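Local coordinates for designed helical repeat protein (Synthetic construct, PDB 5CWQ) that is a de novo designed helical repeat protein with no known natural function, folding into a stack of helices joined by short loops, at residues Glu176-Arg179 with Ala180-Asp183; Gln201-Ser204 with Glu205-Arg208. All coordinates share one frame; numbering follows the deposited sequence.

Contacts 1 and 2 illustrate two local needs of a helical repeat protein, a regular helix and a sharp turn between helices. Contact 1 lies near the start of helix 174-201, where one turn follows the next; contact 2 comes later in the chain, at the loop where that helix ends and helix 204-230 begins. Their centres are 29 Å apart and their nearest atoms about 17 Å, so they do not touch. They are in series, separated by most of helix 174-201. Together they mark the two ends of one arm of the last helical hairpin, a regular rod at one end and a capped reversal at the other.

Contact 1: residues Glu176-Arg179 with Ala180-Asp183. With PO4 (phosphate ion), chain F.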
loop_
_atom_site.group_PDB
_atom_site.type_symbol
_atom_site.label_atom_id
_atom_site.label_comp_id
_atom_site.label_asym_id
_atom_site.label_seq_id
_atom_site.Cartn_x
_atom_site.Cartn_y
_atom_site.Cartn_z
ATOM N N GLU A 176 -13.694 3.730 12.674
ATOM C CA GLU A 176 -12.532 3.411 11.851
ATOM C C GLU A 176 -12.138 4.612 11.001
ATOM O O GLU A 176 -10.954 4.875 10.787
ATOM C CB GLU A 176 -12.817 2.203 10.955
ATOM C CG GLU A 176 -12.883 0.874 11.696
ATOM C CD GLU A 176 -13.208 -0.295 10.781
ATOM O OE1 GLU A 176 -13.643 -0.058 9.633
ATOM O OE2 GLU A 176 -13.026 -1.454 11.210
ATOM N N ALA A 177 -13.144 5.337 10.521
ATOM C CA ALA A 177 -12.923 6.500 9.672
ATOM C C ALA A 177 -12.166 7.587 10.425
ATOM O O ALA A 177 -11.286 8.243 9.866
ATOM C CB ALA A 177 -14.251 7.036 9.158
ATOM N N GLU A 178 -12.515 7.775 11.693
ATOM C CA GLU A 178 -11.842 8.759 12.533
ATOM C C GLU A 178 -10.381 8.371 12.741
ATOM O O GLU A 178 -9.487 9.214 12.642
ATOM C CB GLU A 178 -12.565 8.891 13.881
ATOM C CG GLU A 178 -11.815 9.691 14.947
ATOM C CD GLU A 178 -11.509 11.118 14.523
ATOM O OE1 GLU A 178 -12.138 11.611 13.562
ATOM O OE2 GLU A 178 -10.635 11.750 15.156
ATOM N N ARG A 179 -10.144 7.094 13.027
ATOM C CA ARG A 179 -8.790 6.587 13.214
ATOM C C ARG A 179 -7.953 6.771 11.951
ATOM O O ARG A 179 -6.809 7.218 12.016
ATOM C CB ARG A 179 -8.821 5.110 13.610
ATOM C CG ARG A 179 -8.839 4.870 15.112
ATOM C CD ARG A 179 -9.002 3.394 15.428
ATOM N NE ARG A 179 -10.366 2.932 15.184
ATOM C CZ ARG A 179 -10.724 1.653 15.103
ATOM N NH1 ARG A 179 -9.816 0.695 15.234
ATOM N NH2 ARG A 179 -11.990 1.332 14.881
ATOM N N ALA A 180 -8.532 6.422 10.806
ATOM C CA ALA A 180 -7.850 6.574 9.527
ATOM C C ALA A 180 -7.517 8.041 9.271
ATOM O O ALA A 180 -6.412 8.370 8.840
ATOM C CB ALA A 180 -8.707 6.020 8.399
ATOM N N TYR A 181 -8.484 8.912 9.543
ATOM C CA TYR A 181 -8.305 10.347 9.364
ATOM C C TYR A 181 -7.131 10.878 10.180
ATOM O O TYR A 181 -6.292 11.617 9.664
ATOM C CB TYR A 181 -9.584 11.092 9.750
ATOM C CG TYR A 181 -9.438 12.597 9.752
ATOM C CD1 TYR A 181 -9.526 13.325 8.573
ATOM C CD2 TYR A 181 -9.218 13.290 10.935
ATOM C CE1 TYR A 181 -9.394 14.702 8.572
ATOM C CE2 TYR A 181 -9.084 14.664 10.945
ATOM C CZ TYR A 181 -9.174 15.366 9.762
ATOM O OH TYR A 181 -9.041 16.737 9.774
ATOM N N GLU A 182 -7.079 10.506 11.455
ATOM C CA GLU A 182 -6.010 10.964 12.333
ATOM C C GLU A 182 -4.669 10.359 11.922
ATOM O O GLU A 182 -3.644 11.041 11.951
ATOM C CB GLU A 182 -6.328 10.619 13.789
ATOM C CG GLU A 182 -7.564 11.327 14.337
ATOM C CD GLU A 182 -7.422 12.842 14.359
ATOM O OE1 GLU A 182 -6.277 13.340 14.290
ATOM O OE2 GLU A 182 -8.459 13.536 14.448
ATOM N N ASP A 183 -4.680 9.083 11.542
ATOM C CA ASP A 183 -3.480 8.430 11.024
ATOM C C ASP A 183 -2.942 9.171 9.803
ATOM O O ASP A 183 -1.740 9.404 9.687
ATOM C CB ASP A 183 -3.762 6.973 10.641
ATOM C CG ASP A 183 -4.036 6.089 11.838
ATOM O OD1 ASP A 183 -3.647 6.451 12.967
ATOM O OD2 ASP A 183 -4.637 5.012 11.639
HETATM P P PO4 F . -9.464 18.492 6.328
HETATM O O1 PO4 F . -8.905 19.570 5.431
HETATM O O2 PO4 F . -10.920 18.774 6.610
HETATM O O3 PO4 F . -8.693 18.468 7.626
HETATM O O4 PO4 F . -9.335 17.153 5.642
#
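Glu178 reaches along the helix to Glu182, one turn on, and brings its OE2 to 2.9 Å from OE2 of Glu182. The CG of Glu178 stands opposite its backbone N (chi1 169°), and a bend at chi2 (59°) swings the carboxylate toward the second acid. The two carboxylate planes are 55° apart, and the meeting is one of acceptors, so a raised proton affinity of the pair is plausible. The other oxygen, OE1 of Glu178, is hydrogen-bonded to His234 ND1 of the C-terminal tag, which is likely to hold the carboxylate in place. Arg179 contributes its backbone more than its guanidinium: its O accepts from Asp183 N at 2.9 Å. Asp183 OD2, 3.1 Å from that same Arg179 O, is a second acceptor, not bonded, while OD1 makes a salt bridge to Arg135. Ala180, buried, gives its N-H to Glu176 O (2.9 Å), and its CB rests 3.5 Å from Glu176 O. The Tyr181 ring lies against helix 204-230, stacked with His234, and its OH donates at 2.8 Å to O3 of a phosphate ion, probably from the crystallisation liquor, that Gln225 also binds. Such N-H(i+4) to O(i) bonds mark a regular alpha-helix, here early in helix 174-201.

Contact 2: residues Gln201-Ser204 with Glu205-Arg208; sequences QGDS and EVKR. With EDO (1,2-ethanediol), chain G.
Asp203 leans across the start of the helix onto Val206, and here the contact is tight. Its OD2 lies 3.1 Å from CG2 of Val206, while OD1 takes a long, weak but nearly straight bond (170°) from Val206 N, 3.4 Å away. With CG opposite the backbone N (chi1 -166°), the carboxylate is carried forward over the first turn, where it acts as the N-cap. The backbone of Asp203 grips too, its O accepting from Lys207 N at 3.1 Å. Behind this cap Val206 is buried against Val194 and Ala198 of helix 174-201. An alanine in place of Asp203 would lose the carboxylate and is likely to leave Val206 N without its capping acceptor and the CG2 methyl with a gap beside it.

The other side is looser and wetter. A water joins Ser204 OG to Lys207 NZ, 2.8 Å from each, accepting from the lysine. Arg208 runs extended past Ser204, whose CB sits over one face of the guanidinium, off toward its rim, 3.6 Å from NH2 of Arg208; at the edge, NH1 of Arg208 makes a weak salt bridge to Glu205 OE1. Before the cap, Gly202 with its positive phi closes a Schellman motif ending helix 174-201, and Gln201 NE2 donates to O1 of an ethanediol. The chemistry implies a division of labour: an acid caps an early helix N-H, if weakly, and probably interacts favourably with the helix dipole, while Lys207 is held by water near a phosphate ion and Arg208 pairs with Glu205.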
loop_
_atom_site.group_PDB
_atom_site.type_symbol
_atom_site.label_atom_id
_atom_site.label_comp_id
_atom_site.label_asym_id
_atom_site.label_seq_id
_atom_site.Cartn_x
_atom_site.Cartn_y
_atom_site.Cartn_z
ATOM N N GLN A 201 18.832 19.202 1.845
ATOM C CA GLN A 201 20.119 18.536 1.665
ATOM C C GLN A 201 20.391 18.191 0.205
ATOM O O GLN A 201 21.473 17.713 -0.135
ATOM C CB GLN A 201 20.181 17.261 2.511
ATOM C CG GLN A 201 20.050 17.504 4.003
ATOM C CD GLN A 201 21.154 18.386 4.553
ATOM O OE1 GLN A 201 22.248 18.457 3.991
ATOM N NE2 GLN A 201 20.869 19.068 5.655
ATOM N N GLY A 202 19.408 18.427 -0.657
ATOM C CA GLY A 202 19.537 18.100 -2.065
ATOM C C GLY A 202 19.417 16.610 -2.332
ATOM O O GLY A 202 19.917 16.111 -3.339
ATOM N N ASP A 203 18.744 15.902 -1.430
ATOM C CA ASP A 203 18.542 14.462 -1.570
ATOM C C ASP A 203 17.267 14.206 -2.365
ATOM O O ASP A 203 16.213 13.905 -1.803
ATOM C CB ASP A 203 18.473 13.795 -0.194
ATOM C CG ASP A 203 18.598 12.283 -0.265
ATOM O OD1 ASP A 203 18.355 11.700 -1.345
ATOM O OD2 ASP A 203 18.943 11.677 0.771
ATOM N N SER A 204 17.375 14.329 -3.683
ATOM C CA SER A 204 16.217 14.275 -4.566
ATOM C C SER A 204 15.460 12.952 -4.502
ATOM O O SER A 204 14.241 12.925 -4.661
ATOM C CB SER A 204 16.653 14.541 -6.005
ATOM O OG SER A 204 17.179 15.848 -6.131
ATOM N N GLU A 205 16.172 11.855 -4.277
ATOM C CA GLU A 205 15.523 10.551 -4.220
ATOM C C GLU A 205 14.587 10.464 -3.018
ATOM O O GLU A 205 13.432 10.059 -3.153
ATOM C CB GLU A 205 16.560 9.430 -4.165
ATOM C CG GLU A 205 15.960 8.030 -4.092
ATOM C CD GLU A 205 15.030 7.718 -5.258
ATOM O OE1 GLU A 205 15.155 8.366 -6.320
ATOM O OE2 GLU A 205 14.173 6.820 -5.111
ATOM N N VAL A 206 15.087 10.853 -1.849
ATOM C CA VAL A 206 14.290 10.827 -0.625
ATOM C C VAL A 206 13.095 11.765 -0.758
ATOM O O VAL A 206 11.998 11.457 -0.294
ATOM C CB VAL A 206 15.138 11.221 0.607
ATOM C CG1 VAL A 206 14.274 11.343 1.860
ATOM C CG2 VAL A 206 16.240 10.201 0.827
ATOM N N LYS A 207 13.322 12.910 -1.395
ATOM C CA LYS A 207 12.266 13.882 -1.645
ATOM C C LYS A 207 11.118 13.241 -2.414
ATOM O O LYS A 207 9.953 13.390 -2.047
ATOM C CB LYS A 207 12.817 15.080 -2.422
ATOM C CG LYS A 207 11.781 16.137 -2.776
ATOM C CD LYS A 207 12.362 17.223 -3.680
ATOM C CE LYS A 207 12.673 16.696 -5.071
ATOM N NZ LYS A 207 13.186 17.766 -5.967
ATOM N N ARG A 208 11.458 12.527 -3.483
ATOM C CA ARG A 208 10.459 11.877 -4.321
ATOM C C ARG A 208 9.671 10.836 -3.534
ATOM O O ARG A 208 8.452 10.739 -3.669
ATOM C CB ARG A 208 11.125 11.225 -5.530
ATOM C CG ARG A 208 11.750 12.215 -6.493
ATOM C CD ARG A 208 12.819 11.552 -7.343
ATOM N NE ARG A 208 13.596 12.534 -8.096
ATOM C CZ ARG A 208 14.862 12.369 -8.468
ATOM N NH1 ARG A 208 15.516 11.257 -8.160
ATOM N NH2 ARG A 208 15.481 13.323 -9.148
HETATM C C1 EDO G . 23.537 21.841 6.137
HETATM O O1 EDO G . 23.484 20.449 6.466
HETATM C C2 EDO G . 22.376 22.567 6.800
HETATM O O2 EDO G . 22.512 22.485 8.222
HETATM O O HOH W 1 15.648 17.757 -4.704
#